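PDB 3S30: putative carbohydrate metabolism domain-containing protein from Bacteroides vulgatus, which is of unknown function but, as a putative glycoside hydrolase with a galactose-binding-like domain, probably takes part in carbohydrate binding or metabolism. Local coordinates for residues Y271-I282 / F294-K305. Numbering follows the deposited sequence.
Sequences YEHENMVAAAVI and FELDFNYEHYGK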
ATOM      1  N   TYR A 271       0.260 -13.882   5.862  1.00 65.94           N
ATOM      2  CA  TYR A 271       0.690 -12.858   6.841  1.00 65.37           C
ATOM      3  C   TYR A 271       1.525 -13.441   8.009  1.00 67.54           C
ATOM      4  O   TYR A 271       1.503 -12.911   9.124  1.00 65.02           O
ATOM      5  CB  TYR A 271      -0.531 -12.023   7.320  1.00 65.06           C
ATOM      6  CG  TYR A 271      -1.318 -11.477   6.139  1.00 60.69           C
ATOM      7  CD1 TYR A 271      -0.978 -10.262   5.560  1.00 54.10           C
ATOM      8  CD2 TYR A 271      -2.348 -12.215   5.558  1.00 57.34           C
ATOM      9  CE1 TYR A 271      -1.664  -9.775   4.450  1.00 51.01           C
ATOM     10  CE2 TYR A 271      -3.033 -11.746   4.444  1.00 56.69           C
ATOM     11  CZ  TYR A 271      -2.684 -10.521   3.893  1.00 56.36           C
ATOM     12  OH  TYR A 271      -3.356 -10.047   2.790  1.00 51.50           O
ATOM     13  N   GLU A 272       2.266 -14.525   7.723  1.00 70.66           N
ATOM     14  CA  GLU A 272       3.137 -15.203   8.704  1.00 73.86           C
ATOM     15  C   GLU A 272       4.595 -14.761   8.578  1.00 74.48           C
ATOM     16  O   GLU A 272       5.142 -14.670   7.471  1.00 74.75           O
ATOM     17  CB  GLU A 272       3.106 -16.732   8.548  1.00 75.20           C
ATOM     18  CG  GLU A 272       1.754 -17.389   8.776  1.00 77.59           C
ATOM     19  CD  GLU A 272       1.246 -17.278  10.205  1.00 77.19           C
ATOM     20  OE1 GLU A 272       2.038 -16.938  11.108  1.00 76.24           O
ATOM     21  OE2 GLU A 272       0.039 -17.525  10.417  1.00 73.48           O
ATOM     22  N   HIS A 273       5.215 -14.509   9.728  1.00 74.86           N
ATOM     23  CA  HIS A 273       6.635 -14.161   9.816  1.00 74.43           C
ATOM     24  C   HIS A 273       7.019 -14.265  11.280  1.00 76.50           C
ATOM     25  O   HIS A 273       6.189 -14.054  12.153  1.00 78.67           O
ATOM     26  CB  HIS A 273       6.903 -12.739   9.294  1.00 70.51           C
ATOM     27  CG  HIS A 273       8.323 -12.506   8.884  1.00 65.88           C
ATOM     28  ND1 HIS A 273       9.321 -12.215   9.790  1.00 69.10           N
ATOM     29  CD2 HIS A 273       8.917 -12.543   7.670  1.00 64.30           C
ATOM     30  CE1 HIS A 273      10.470 -12.080   9.149  1.00 68.17           C
ATOM     31  NE2 HIS A 273      10.251 -12.275   7.861  1.00 66.75           N
ATOM     32  N   GLU A 274       8.270 -14.592  11.560  1.00 79.74           N
ATOM     33  CA  GLU A 274       8.700 -14.815  12.947  1.00 81.68           C
ATOM     34  C   GLU A 274       8.720 -13.508  13.766  1.00 79.05           C
ATOM     35  O   GLU A 274       8.645 -13.541  14.987  1.00 78.23           O
ATOM     36  CB  GLU A 274      10.061 -15.520  12.966  1.00 84.99           C
ATOM     37  CG  GLU A 274      10.313 -16.408  14.194  1.00 91.46           C
ATOM     38  CD  GLU A 274      11.299 -17.553  13.924  1.00 99.61           C
ATOM     39  OE1 GLU A 274      11.821 -17.651  12.788  1.00 94.25           O
ATOM     40  OE2 GLU A 274      11.544 -18.363  14.854  1.00103.80           O
ATOM     41  N   ASN A 275       8.777 -12.361  13.089  1.00 76.79           N
ATOM     42  CA  ASN A 275       8.757 -11.060  13.766  1.00 74.96           C
ATOM     43  C   ASN A 275       7.361 -10.476  13.931  1.00 72.16           C
ATOM     44  O   ASN A 275       7.183  -9.510  14.684  1.00 70.83           O
ATOM     45  CB  ASN A 275       9.661 -10.066  13.038  1.00 74.33           C
ATOM     46  CG  ASN A 275      11.129 -10.439  13.141  1.00 77.84           C
ATOM     47  OD1 ASN A 275      11.544 -11.484  12.642  1.00 84.31           O
ATOM     48  ND2 ASN A 275      11.917  -9.603  13.812  1.00 72.59           N
HETATM   49  N   MSE A 276       6.382 -11.082  13.255  1.00 69.93           N
HETATM   50  CA  MSE A 276       5.002 -10.602  13.260  1.00 68.66           C
HETATM   51  C   MSE A 276       4.331 -10.650  14.639  1.00 69.62           C
HETATM   52  O   MSE A 276       4.418 -11.651  15.346  1.00 72.73           O
HETATM   53  CB  MSE A 276       4.160 -11.385  12.232  1.00 67.97           C
HETATM   54  CG  MSE A 276       4.242 -10.835  10.792  1.00 65.66           C
HETATM   55 SE   MSE A 276       3.446  -9.064  10.585  0.75 57.73          SE
HETATM   56  CE  MSE A 276       1.721  -9.422  11.409  1.00 65.95           C
ATOM     57  N   VAL A 277       3.652  -9.561  15.003  1.00 68.77           N
ATOM     58  CA  VAL A 277       2.956  -9.453  16.294  1.00 69.61           C
ATOM     59  C   VAL A 277       1.434  -9.330  16.103  1.00 68.76           C
ATOM     60  O   VAL A 277       0.667 -10.057  16.732  1.00 70.63           O
ATOM     61  CB  VAL A 277       3.493  -8.267  17.123  1.00 70.21           C
ATOM     62  CG1 VAL A 277       2.809  -8.199  18.483  1.00 70.39           C
ATOM     63  CG2 VAL A 277       5.012  -8.377  17.297  1.00 67.66           C
ATOM     64  N   ALA A 278       1.001  -8.424  15.231  1.00 65.73           N
ATOM     65  CA  ALA A 278      -0.418  -8.327  14.879  1.00 65.14           C
ATOM     66  C   ALA A 278      -0.639  -7.950  13.411  1.00 62.61           C
ATOM     67  O   ALA A 278       0.194  -7.300  12.786  1.00 59.95           O
ATOM     68  CB  ALA A 278      -1.144  -7.333  15.804  1.00 65.00           C
ATOM     69  N   ALA A 279      -1.793  -8.356  12.890  1.00 62.50           N
ATOM     70  CA  ALA A 279      -2.159  -8.125  11.499  1.00 60.02           C
ATOM     71  C   ALA A 279      -3.655  -7.837  11.404  1.00 59.14           C
ATOM     72  O   ALA A 279      -4.472  -8.488  12.080  1.00 57.72           O
ATOM     73  CB  ALA A 279      -1.802  -9.356  10.634  1.00 60.15           C
ATOM     74  N   ALA A 280      -3.995  -6.872  10.552  1.00 56.46           N
ATOM     75  CA  ALA A 280      -5.382  -6.528  10.265  1.00 56.12           C
ATOM     76  C   ALA A 280      -5.608  -6.693   8.770  1.00 55.39           C
ATOM     77  O   ALA A 280      -4.951  -6.025   7.979  1.00 55.62           O
ATOM     78  CB  ALA A 280      -5.679  -5.100  10.705  1.00 53.39           C
ATOM     79  N   VAL A 281      -6.532  -7.578   8.391  1.00 56.10           N
ATOM     80  CA  VAL A 281      -6.744  -7.948   6.994  1.00 55.34           C
ATOM     81  C   VAL A 281      -8.212  -7.824   6.608  1.00 56.28           C
ATOM     82  O   VAL A 281      -9.086  -8.374   7.272  1.00 57.86           O
ATOM     83  CB  VAL A 281      -6.251  -9.411   6.719  1.00 58.14           C
ATOM     84  CG1 VAL A 281      -6.360  -9.776   5.224  1.00 47.80           C
ATOM     85  CG2 VAL A 281      -4.806  -9.589   7.203  1.00 54.40           C
ATOM     86  N   ILE A 282      -8.492  -7.114   5.519  1.00 55.33           N
ATOM     87  CA  ILE A 282      -9.882  -6.970   5.060  1.00 55.35           C
ATOM     88  C   ILE A 282     -10.404  -8.284   4.492  1.00 57.18           C
ATOM     89  O   ILE A 282      -9.669  -9.035   3.866  1.00 56.86           O
ATOM     90  CB  ILE A 282     -10.026  -5.849   4.017  1.00 53.72           C
ATOM     91  CG1 ILE A 282     -11.494  -5.420   3.882  1.00 54.63           C
ATOM     92  CG2 ILE A 282      -9.443  -6.285   2.677  1.00 49.82           C
ATOM     93  CD1 ILE A 282     -11.675  -4.002   3.378  1.00 47.63           C
ATOM     94  N   PHE A 294     -14.889   0.547   6.307  1.00 56.35           N
ATOM     95  CA  PHE A 294     -14.259  -0.685   6.754  1.00 56.75           C
ATOM     96  C   PHE A 294     -13.692  -0.486   8.159  1.00 58.57           C
ATOM     97  O   PHE A 294     -13.389   0.635   8.571  1.00 58.15           O
ATOM     98  CB  PHE A 294     -13.195  -1.189   5.753  1.00 56.70           C
ATOM     99  CG  PHE A 294     -12.069  -0.203   5.454  1.00 55.36           C
ATOM    100  CD1 PHE A 294     -10.918  -0.186   6.230  1.00 53.79           C
ATOM    101  CD2 PHE A 294     -12.147   0.660   4.365  1.00 54.52           C
ATOM    102  CE1 PHE A 294      -9.869   0.709   5.953  1.00 54.47           C
ATOM    103  CE2 PHE A 294     -11.105   1.562   4.072  1.00 52.26           C
ATOM    104  CZ  PHE A 294      -9.964   1.580   4.869  1.00 53.87           C
ATOM    105  N   GLU A 295     -13.606  -1.581   8.909  1.00 61.17           N
ATOM    106  CA  GLU A 295     -13.120  -1.549  10.283  1.00 63.37           C
ATOM    107  C   GLU A 295     -12.427  -2.872  10.585  1.00 63.13           C
ATOM    108  O   GLU A 295     -13.081  -3.835  10.974  1.00 65.39           O
ATOM    109  CB  GLU A 295     -14.275  -1.294  11.263  1.00 65.52           C
ATOM    110  CG  GLU A 295     -13.843  -1.191  12.739  1.00 72.31           C
ATOM    111  CD  GLU A 295     -15.012  -0.973  13.706  1.00 80.17           C
ATOM    112  OE1 GLU A 295     -16.082  -0.481  13.280  1.00 81.07           O
ATOM    113  OE2 GLU A 295     -14.852  -1.296  14.902  1.00 77.93           O
ATOM    114  N   LEU A 296     -11.108  -2.907  10.400  1.00 61.80           N
ATOM    115  CA  LEU A 296     -10.322  -4.143  10.552  1.00 61.57           C
ATOM    116  C   LEU A 296      -9.644  -4.163  11.915  1.00 61.91           C
ATOM    117  O   LEU A 296      -8.819  -3.306  12.207  1.00 61.37           O
ATOM    118  CB  LEU A 296      -9.272  -4.243   9.439  1.00 60.15           C
ATOM    119  CG  LEU A 296      -9.732  -3.848   8.023  1.00 61.50           C
ATOM    120  CD1 LEU A 296      -8.591  -3.994   7.022  1.00 52.39           C
ATOM    121  CD2 LEU A 296     -10.960  -4.670   7.588  1.00 62.40           C
ATOM    122  N   ASP A 297     -10.006  -5.124  12.760  1.00 64.37           N
ATOM    123  CA  ASP A 297      -9.378  -5.266  14.082  1.00 65.36           C
ATOM    124  C   ASP A 297      -8.012  -5.931  13.945  1.00 62.39           C
ATOM    125  O   ASP A 297      -7.856  -6.915  13.222  1.00 58.66           O
ATOM    126  CB  ASP A 297     -10.244  -6.116  15.026  1.00 69.08           C
ATOM    127  CG  ASP A 297     -11.534  -5.410  15.465  1.00 75.54           C
ATOM    128  OD1 ASP A 297     -11.466  -4.445  16.264  1.00 81.08           O
ATOM    129  OD2 ASP A 297     -12.625  -5.853  15.048  1.00 79.02           O
ATOM    130  N   PHE A 298      -7.020  -5.395  14.645  1.00 63.06           N
ATOM    131  CA  PHE A 298      -5.718  -6.068  14.755  1.00 62.25           C
ATOM    132  C   PHE A 298      -5.841  -7.357  15.567  1.00 63.63           C
ATOM    133  O   PHE A 298      -6.389  -7.366  16.670  1.00 63.43           O
ATOM    134  CB  PHE A 298      -4.655  -5.142  15.358  1.00 61.18           C
ATOM    135  CG  PHE A 298      -3.997  -4.247  14.350  1.00 63.55           C
ATOM    136  CD1 PHE A 298      -4.638  -3.091  13.898  1.00 62.03           C
ATOM    137  CD2 PHE A 298      -2.744  -4.563  13.828  1.00 62.35           C
ATOM    138  CE1 PHE A 298      -4.033  -2.258  12.970  1.00 56.69           C
ATOM    139  CE2 PHE A 298      -2.132  -3.736  12.887  1.00 57.15           C
ATOM    140  CZ  PHE A 298      -2.777  -2.588  12.459  1.00 56.66           C
ATOM    141  N   ASN A 299      -5.332  -8.439  14.986  1.00 64.96           N
ATOM    142  CA  ASN A 299      -5.313  -9.760  15.593  1.00 67.54           C
ATOM    143  C   ASN A 299      -3.941 -10.039  16.220  1.00 68.93           C
ATOM    144  O   ASN A 299      -3.004 -10.429  15.527  1.00 69.84           O
ATOM    145  CB  ASN A 299      -5.641 -10.802  14.511  1.00 67.49           C
ATOM    146  CG  ASN A 299      -5.968 -12.174  15.080  1.00 71.43           C
ATOM    147  OD1 ASN A 299      -5.647 -12.478  16.235  1.00 73.01           O
ATOM    148  ND2 ASN A 299      -6.612 -13.018  14.259  1.00 60.47           N
ATOM    149  N   TYR A 300      -3.824  -9.821  17.527  1.00 71.70           N
ATOM    150  CA  TYR A 300      -2.592 -10.157  18.277  1.00 72.61           C
ATOM    151  C   TYR A 300      -2.579 -11.608  18.734  1.00 75.39           C
ATOM    152  O   TYR A 300      -1.513 -12.207  18.880  1.00 77.06           O
ATOM    153  CB  TYR A 300      -2.447  -9.281  19.518  1.00 72.19           C
ATOM    154  CG  TYR A 300      -2.129  -7.841  19.233  1.00 67.16           C
ATOM    155  CD1 TYR A 300      -3.126  -6.954  18.802  1.00 64.55           C
ATOM    156  CD2 TYR A 300      -0.838  -7.352  19.400  1.00 65.76           C
ATOM    157  CE1 TYR A 300      -2.837  -5.613  18.546  1.00 60.45           C
ATOM    158  CE2 TYR A 300      -0.540  -6.008  19.153  1.00 69.32           C
ATOM    159  CZ  TYR A 300      -1.546  -5.147  18.723  1.00 65.81           C
ATOM    160  OH  TYR A 300      -1.245  -3.826  18.482  1.00 67.43           O
ATOM    161  N   GLU A 301      -3.768 -12.150  18.979  1.00 77.99           N
ATOM    162  CA  GLU A 301      -3.938 -13.515  19.489  1.00 81.99           C
ATOM    163  C   GLU A 301      -3.434 -14.597  18.523  1.00 81.71           C
ATOM    164  O   GLU A 301      -2.975 -15.646  18.961  1.00 84.03           O
ATOM    165  CB  GLU A 301      -5.414 -13.741  19.842  1.00 83.97           C
ATOM    166  CG  GLU A 301      -5.769 -15.155  20.315  1.00 92.53           C
ATOM    167  CD  GLU A 301      -6.280 -16.059  19.203  1.00 96.70           C
ATOM    168  OE1 GLU A 301      -6.731 -15.534  18.155  1.00 95.69           O
ATOM    169  OE2 GLU A 301      -6.247 -17.296  19.391  1.00 98.46           O
ATOM    170  N   HIS A 302      -3.503 -14.339  17.217  1.00 78.46           N
ATOM    171  CA  HIS A 302      -3.044 -15.314  16.220  1.00 78.19           C
ATOM    172  C   HIS A 302      -1.533 -15.602  16.302  1.00 78.16           C
ATOM    173  O   HIS A 302      -1.099 -16.721  16.003  1.00 78.81           O
ATOM    174  CB  HIS A 302      -3.422 -14.855  14.803  1.00 75.54           C
ATOM    175  CG  HIS A 302      -2.842 -15.706  13.715  1.00 74.30           C
ATOM    176  ND1 HIS A 302      -3.474 -16.829  13.229  1.00 78.16           N
ATOM    177  CD2 HIS A 302      -1.677 -15.606  13.033  1.00 70.52           C
ATOM    178  CE1 HIS A 302      -2.725 -17.381  12.291  1.00 76.80           C
ATOM    179  NE2 HIS A 302      -1.627 -16.658  12.156  1.00 69.68           N
ATOM    180  N   TYR A 303      -0.751 -14.597  16.705  1.00 76.36           N
ATOM    181  CA  TYR A 303       0.716 -14.696  16.718  1.00 77.47           C
ATOM    182  C   TYR A 303       1.317 -15.037  18.087  1.00 80.73           C
ATOM    183  O   TYR A 303       2.427 -15.557  18.160  1.00 82.84           O
ATOM    184  CB  TYR A 303       1.322 -13.401  16.175  1.00 75.63           C
ATOM    185  CG  TYR A 303       0.841 -13.093  14.775  1.00 72.22           C
ATOM    186  CD1 TYR A 303       1.454 -13.667  13.672  1.00 65.36           C
ATOM    187  CD2 TYR A 303      -0.257 -12.262  14.563  1.00 70.90           C
ATOM    188  CE1 TYR A 303       1.002 -13.400  12.387  1.00 68.22           C
ATOM    189  CE2 TYR A 303      -0.714 -11.987  13.291  1.00 67.61           C
ATOM    190  CZ  TYR A 303      -0.081 -12.555  12.205  1.00 68.00           C
ATOM    191  OH  TYR A 303      -0.542 -12.292  10.942  1.00 61.81           O
ATOM    192  N   GLY A 304       0.593 -14.745  19.165  1.00 81.14           N
ATOM    193  CA  GLY A 304       0.986 -15.195  20.498  1.00 83.79           C
ATOM    194  C   GLY A 304       2.290 -14.596  20.984  1.00 84.24           C
ATOM    195  O   GLY A 304       3.128 -15.298  21.554  1.00 87.11           O
ATOM    196  N   LYS A 305       2.452 -13.294  20.759  1.00 81.72           N
ATOM    197  CA  LYS A 305       3.651 -12.571  21.149  1.00 82.17           C
ATOM    198  C   LYS A 305       3.391 -11.796  22.425  1.00 83.32           C
ATOM    199  O   LYS A 305       2.245 -11.581  22.811  1.00 82.52           O
ATOM    200  CB  LYS A 305       4.093 -11.611  20.039  1.00 80.02           C
ATOM    201  CG  LYS A 305       4.599 -12.296  18.777  1.00 80.50           C
ATOM    202  CD  LYS A 305       5.987 -12.886  18.975  1.00 84.48           C
ATOM    203  CE  LYS A 305       6.515 -13.533  17.704  1.00 85.21           C
ATOM    204  NZ  LYS A 305       7.799 -14.282  17.939  1.00 90.47           N
TER
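Ala278 CB sits over one face of the Tyr300 ring, 3.4 Å from its centroid and almost on the ring normal. The same methyl meets the edge of the Phe298 ring. Ala280 CB covers one face of Phe298, 3.9 Å from the centroid. The two over-face contacts are CH-pi interactions. Over one face of Tyr303 stands the CD2 edge of its neighbour His302. Asn299 O lies at the Tyr303 edge, in plane. With CG anti to its carbonyl carbon (chi1 -58°), Tyr303 brings CZ against Met276 CE (3.7 Å) and CE2 near Ala279 CB (3.9 Å). Its OH donates to Tyr271 O (2.8 Å) from above the carbonyl plane. His302 NE2 gives a nearly straight bond to Glu272 OE2 (2.6 Å), which lies in the imidazole plane and is met on its syn side. Asn299 OD1 accepts from His302 N in an Asx motif, which probably helps set the His302 backbone. Lys305 NZ reaches Glu274 O at 3.2 Å. Leu296 CD1 packs on Ile282 CB. Asn299 N bonds Ala279 O (3.0 Å). Tyr300 OH is held by Pro218 O. Strands 276-281 and 294-297 are no regular pair: 276-281 pairs with 247-254, Val277 and Ala278 forming a classic bulge opposite Phe252, and 291-297 with 218-228. Residues 298-305 thus pack against strand 276-281 in a mainly beta domain, consistent with a galactose-binding-like fold.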